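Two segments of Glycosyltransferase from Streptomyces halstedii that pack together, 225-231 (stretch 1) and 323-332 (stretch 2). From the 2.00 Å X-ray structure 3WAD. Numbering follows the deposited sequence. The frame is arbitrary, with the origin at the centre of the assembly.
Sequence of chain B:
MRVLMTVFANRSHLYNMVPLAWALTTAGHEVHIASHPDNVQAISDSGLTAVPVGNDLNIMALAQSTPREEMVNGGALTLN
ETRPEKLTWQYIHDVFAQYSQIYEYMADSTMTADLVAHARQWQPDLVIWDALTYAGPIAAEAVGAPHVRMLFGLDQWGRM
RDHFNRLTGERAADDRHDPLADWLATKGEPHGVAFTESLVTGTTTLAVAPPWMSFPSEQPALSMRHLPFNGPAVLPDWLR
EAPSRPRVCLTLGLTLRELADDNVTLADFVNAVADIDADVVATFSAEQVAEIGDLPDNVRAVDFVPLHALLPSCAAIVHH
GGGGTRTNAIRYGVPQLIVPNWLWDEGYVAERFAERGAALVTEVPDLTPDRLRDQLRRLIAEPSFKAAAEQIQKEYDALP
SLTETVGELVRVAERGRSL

Stretch 1 (225-231) RHLPFNG
Stretch 2, residues 323-332: GGTRTNAIRY

Two side-chain amides bind the segments to each other. Asn 328 ND2 donates to Asn 230 OD1 at 2.9 Å (N-H...O angle 154°), and Asn 230 ND2 returns a bond to Asn 328 OD1 at 3.2 Å (162°), so each amide both gives and accepts and the pair closes a ring. Asn 230 reaches this position with chi1 -55° (m) and chi2 -37°, Asn 328 with chi1 -85° (m) and chi2 -80°. In both, CA-to-CB points sideways and the amide end comes nearer. The second proton of Asn 328 ND2 is available for Gly 324 O, 2.8 Å away at 145°, which ties the amide back to its own helix.

Water 1 extends this network: it donates to Pro 228 O (3.1 Å) and to Asn 328 OD1 (2.9 Å), and accepts a weak bond from Arg 331 NH1 (3.0 Å).

The backbones differ in kind. Gly 323 to Arg 331 are helical, phi/psi near -65/-40, with i to i+4 bonds such as Thr 327 N to Gly 323 O at 2.9 Å; Tyr 332 departs to -94/1. Stretch 1 is irregular: residues 226-229 are extended (phi -57 to -93, psi 104 to 122), Asn 230 turns to -89/-5, and Gly 231 takes 96/174. The CA atoms come nearest at Pro 228 and Gly 324, 5.5 Å apart.

Pro 228, C-gamma endo and directed toward the helix, centres the packing. Its CB lies 3.3 Å from Asn 328 ND2 and 3.8 Å from Gly 324 O; its CG is 3.8 Å from Thr 327 CG2. Thr 327 (chi1 -56°, m) bonds through OG1 to Gly 323 O at 2.7 Å, while its CG2 lies 3.5 Å from His 226 O. Arg 331, with chi1 to chi4 all near 180°, places NH1 3.7 Å from Leu 227 CG (Leu 227 is t, t).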

ATOM      1  N   ARG B 225      -1.631   0.696  17.670  1.00 26.17           N
ATOM      2  CA  ARG B 225      -0.433   1.478  17.431  1.00 24.24           C
ATOM      3  C   ARG B 225      -0.599   2.104  16.015  1.00 24.51           C
ATOM      4  O   ARG B 225      -0.030   1.637  15.022  1.00 25.78           O
ATOM      5  CB  ARG B 225       0.779   0.562  17.481  1.00 22.95           C
ATOM      6  CG  ARG B 225       2.129   1.306  17.445  1.00 22.73           C
ATOM      7  CD  ARG B 225       3.277   0.389  17.641  1.00 26.82           C
ATOM      8  NE  ARG B 225       3.348  -0.582  16.519  1.00 27.10           N
ATOM      9  CZ  ARG B 225       3.928  -1.776  16.565  1.00 35.22           C
ATOM     10  NH1 ARG B 225       4.477  -2.208  17.702  1.00 28.51           N
ATOM     11  NH2 ARG B 225       3.933  -2.560  15.486  1.00 33.34           N
ATOM     12  N   HIS B 226      -1.330   3.210  15.971  1.00 23.42           N
ATOM     13  CA  HIS B 226      -1.712   3.874  14.739  1.00 23.40           C
ATOM     14  C   HIS B 226      -0.539   4.247  13.887  1.00 21.09           C
ATOM     15  O   HIS B 226       0.350   4.956  14.304  1.00 21.04           O
ATOM     16  CB  HIS B 226      -2.585   5.110  15.060  1.00 22.20           C
ATOM     17  CG  HIS B 226      -3.141   5.790  13.853  1.00 25.20           C
ATOM     18  ND1 HIS B 226      -3.706   5.098  12.795  1.00 24.43           N
ATOM     19  CD2 HIS B 226      -3.184   7.112  13.522  1.00 24.30           C
ATOM     20  CE1 HIS B 226      -4.133   5.972  11.894  1.00 28.95           C
ATOM     21  NE2 HIS B 226      -3.817   7.194  12.306  1.00 26.49           N
ATOM     22  N   LEU B 227      -0.548   3.748  12.668  1.00 22.31           N
ATOM     23  CA  LEU B 227       0.515   4.115  11.723  1.00 24.49           C
ATOM     24  C   LEU B 227       0.030   5.383  10.858  1.00 24.54           C
ATOM     25  O   LEU B 227      -1.044   5.343  10.231  1.00 24.63           O
ATOM     26  CB  LEU B 227       0.999   2.906  10.892  1.00 25.33           C
ATOM     27  CG  LEU B 227       2.387   2.989  10.231  1.00 26.42           C
ATOM     28  CD1 LEU B 227       2.655   1.664   9.586  1.00 28.95           C
ATOM     29  CD2 LEU B 227       2.269   4.033   9.062  1.00 34.33           C
ATOM     30  N   PRO B 228       0.766   6.532  10.968  1.00 25.16           N
ATOM     31  CA  PRO B 228       0.453   7.787  10.242  1.00 25.99           C
ATOM     32  C   PRO B 228       0.906   7.670   8.829  1.00 25.66           C
ATOM     33  O   PRO B 228       2.093   7.624   8.574  1.00 29.24           O
ATOM     34  CB  PRO B 228       1.267   8.857  10.974  1.00 24.86           C
ATOM     35  CG  PRO B 228       2.227   8.213  11.818  1.00 27.98           C
ATOM     36  CD  PRO B 228       1.939   6.671  11.840  1.00 24.29           C
ATOM     37  N   PHE B 229      -0.027   7.471   7.905  1.00 26.62           N
ATOM     38  CA  PHE B 229       0.353   7.361   6.489  1.00 25.51           C
ATOM     39  C   PHE B 229       0.490   8.798   5.982  1.00 26.28           C
ATOM     40  O   PHE B 229      -0.513   9.562   5.982  1.00 25.38           O
ATOM     41  CB  PHE B 229      -0.719   6.619   5.656  1.00 24.43           C
ATOM     42  CG  PHE B 229      -0.404   6.558   4.157  1.00 23.47           C
ATOM     43  CD1 PHE B 229       0.778   6.008   3.725  1.00 20.44           C
ATOM     44  CD2 PHE B 229      -1.320   7.024   3.213  1.00 21.59           C
ATOM     45  CE1 PHE B 229       1.090   5.930   2.370  1.00 18.12           C
ATOM     46  CE2 PHE B 229      -1.029   6.968   1.847  1.00 20.72           C
ATOM     47  CZ  PHE B 229       0.210   6.412   1.418  1.00 19.89           C
ATOM     48  N   ASN B 230       1.681   9.130   5.517  1.00 27.13           N
ATOM     49  CA  ASN B 230       1.964  10.465   5.006  1.00 29.95           C
ATOM     50  C   ASN B 230       1.715  10.727   3.505  1.00 31.34           C
ATOM     51  O   ASN B 230       1.816  11.888   3.036  1.00 31.18           O
ATOM     52  CB  ASN B 230       3.356  10.905   5.490  1.00 29.59           C
ATOM     53  CG  ASN B 230       3.464  10.831   7.016  1.00 27.17           C
ATOM     54  OD1 ASN B 230       2.481  11.130   7.761  1.00 23.85           O
ATOM     55  ND2 ASN B 230       4.599  10.361   7.486  1.00 21.84           N
ATOM     56  N   GLY B 231       1.346   9.677   2.755  1.00 31.54           N
ATOM     57  CA  GLY B 231       0.986   9.843   1.325  1.00 30.63           C
ATOM     58  C   GLY B 231       2.220   9.538   0.508  1.00 31.70           C
ATOM     59  O   GLY B 231       3.253   9.265   1.059  1.00 31.68           O
ATOM     60  N   GLY B 323      -4.236  15.112  13.804  1.00 22.28           N
ATOM     61  CA  GLY B 323      -3.875  13.718  14.140  1.00 22.91           C
ATOM     62  C   GLY B 323      -2.732  13.145  13.386  1.00 24.20           C
ATOM     63  O   GLY B 323      -1.929  12.379  13.950  1.00 23.88           O
ATOM     64  N   GLY B 324      -2.637  13.457  12.083  1.00 25.55           N
ATOM     65  CA  GLY B 324      -1.576  12.823  11.254  1.00 24.42           C
ATOM     66  C   GLY B 324      -0.235  13.279  11.760  1.00 25.03           C
ATOM     67  O   GLY B 324       0.695  12.481  11.948  1.00 25.39           O
ATOM     68  N   THR B 325      -0.115  14.593  11.967  1.00 24.88           N
ATOM     69  CA  THR B 325       1.165  15.153  12.387  1.00 24.49           C
ATOM     70  C   THR B 325       1.532  14.819  13.809  1.00 23.02           C
ATOM     71  O   THR B 325       2.678  14.490  14.057  1.00 23.21           O
ATOM     72  CB  THR B 325       1.235  16.664  12.178  1.00 25.69           C
ATOM     73  OG1 THR B 325       1.066  16.918  10.775  1.00 30.16           O
ATOM     74  CG2 THR B 325       2.542  17.227  12.613  1.00 23.95           C
ATOM     75  N   ARG B 326       0.572  14.862  14.707  1.00 21.73           N
ATOM     76  CA  ARG B 326       0.873  14.491  16.079  1.00 23.02           C
ATOM     77  C   ARG B 326       1.165  12.987  16.241  1.00 23.80           C
ATOM     78  O   ARG B 326       1.943  12.598  17.103  1.00 24.25           O
ATOM     79  CB  ARG B 326      -0.213  14.954  17.045  1.00 22.14           C
ATOM     80  CG  ARG B 326      -1.465  14.144  16.995  1.00 19.70           C
ATOM     81  CD  ARG B 326      -2.587  14.858  17.712  1.00 22.34           C
ATOM     82  NE  ARG B 326      -3.752  13.959  17.700  1.00 23.45           N
ATOM     83  CZ  ARG B 326      -5.007  14.360  17.581  1.00 22.92           C
ATOM     84  NH1 ARG B 326      -5.295  15.669  17.474  1.00 21.88           N
ATOM     85  NH2 ARG B 326      -5.999  13.457  17.575  1.00 20.51           N
ATOM     86  N   THR B 327       0.572  12.139  15.406  1.00 24.27           N
ATOM     87  CA  THR B 327       0.898  10.724  15.485  1.00 22.47           C
ATOM     88  C   THR B 327       2.313  10.515  15.027  1.00 22.58           C
ATOM     89  O   THR B 327       2.993   9.659  15.573  1.00 21.31           O
ATOM     90  CB  THR B 327      -0.086   9.816  14.705  1.00 22.44           C
ATOM     91  OG1 THR B 327      -1.397  10.063  15.165  1.00 22.51           O
ATOM     92  CG2 THR B 327       0.163   8.376  14.965  1.00 18.54           C
ATOM     93  N   ASN B 328       2.800  11.296  14.050  1.00 22.16           N
ATOM     94  CA  ASN B 328       4.203  11.233  13.672  1.00 22.11           C
ATOM     95  C   ASN B 328       5.139  11.710  14.826  1.00 23.82           C
ATOM     96  O   ASN B 328       6.198  11.074  15.103  1.00 23.07           O
ATOM     97  CB  ASN B 328       4.451  12.096  12.415  1.00 21.76           C
ATOM     98  CG  ASN B 328       4.161  11.377  11.142  1.00 21.35           C
ATOM     99  OD1 ASN B 328       4.962  10.604  10.673  1.00 22.87           O
ATOM    100  ND2 ASN B 328       3.003  11.643  10.559  1.00 18.75           N
ATOM    101  N   ALA B 329       4.725  12.749  15.563  1.00 23.66           N
ATOM    102  CA  ALA B 329       5.591  13.219  16.676  1.00 25.41           C
ATOM    103  C   ALA B 329       5.576  12.152  17.793  1.00 26.34           C
ATOM    104  O   ALA B 329       6.594  11.970  18.492  1.00 25.64           O
ATOM    105  CB  ALA B 329       5.101  14.529  17.259  1.00 23.76           C
ATOM    106  N   ILE B 330       4.422  11.499  17.966  1.00 26.42           N
ATOM    107  CA  ILE B 330       4.341  10.370  18.936  1.00 26.85           C
ATOM    108  C   ILE B 330       5.300   9.256  18.536  1.00 27.86           C
ATOM    109  O   ILE B 330       6.126   8.803  19.362  1.00 28.53           O
ATOM    110  CB  ILE B 330       2.941   9.804  19.058  1.00 26.59           C
ATOM    111  CG1 ILE B 330       2.037  10.821  19.735  1.00 23.06           C
ATOM    112  CG2 ILE B 330       2.929   8.462  19.915  1.00 28.63           C
ATOM    113  CD1 ILE B 330       0.756  10.252  20.044  1.00 22.68           C
ATOM    114  N   ARG B 331       5.206   8.814  17.278  1.00 25.89           N
ATOM    115  CA  ARG B 331       5.958   7.670  16.817  1.00 27.18           C
ATOM    116  C   ARG B 331       7.484   7.920  16.816  1.00 27.41           C
ATOM    117  O   ARG B 331       8.274   7.022  17.117  1.00 25.88           O
ATOM    118  CB  ARG B 331       5.471   7.240  15.416  1.00 27.45           C
ATOM    119  CG  ARG B 331       6.314   6.212  14.734  1.00 27.00           C
ATOM    120  CD  ARG B 331       5.761   5.894  13.370  1.00 29.29           C
ATOM    121  NE  ARG B 331       6.383   4.693  12.828  1.00 34.91           N
ATOM    122  CZ  ARG B 331       6.217   4.250  11.577  1.00 37.65           C
ATOM    123  NH1 ARG B 331       5.461   4.944  10.695  1.00 34.09           N
ATOM    124  NH2 ARG B 331       6.854   3.136  11.191  1.00 35.06           N
ATOM    125  N   TYR B 332       7.897   9.140  16.464  1.00 26.92           N
ATOM    126  CA  TYR B 332       9.308   9.486  16.434  1.00 26.24           C
ATOM    127  C   TYR B 332       9.781  10.152  17.773  1.00 26.32           C
ATOM    128  O   TYR B 332      10.946  10.500  17.897  1.00 25.79           O
ATOM    129  CB  TYR B 332       9.681  10.294  15.147  1.00 26.13           C
ATOM    130  CG  TYR B 332       9.379   9.440  13.927  1.00 27.90           C
ATOM    131  CD1 TYR B 332      10.163   8.278  13.643  1.00 28.62           C
ATOM    132  CD2 TYR B 332       8.236   9.677  13.158  1.00 25.49           C
ATOM    133  CE1 TYR B 332       9.820   7.412  12.577  1.00 31.70           C
ATOM    134  CE2 TYR B 332       7.909   8.850  12.079  1.00 29.49           C
ATOM    135  CZ  TYR B 332       8.686   7.719  11.811  1.00 29.66           C
ATOM    136  OH  TYR B 332       8.359   6.935  10.771  1.00 36.04           O
TER
HETATM  137  O   HOH W   1       4.926   7.765   9.938  1.00 33.34           O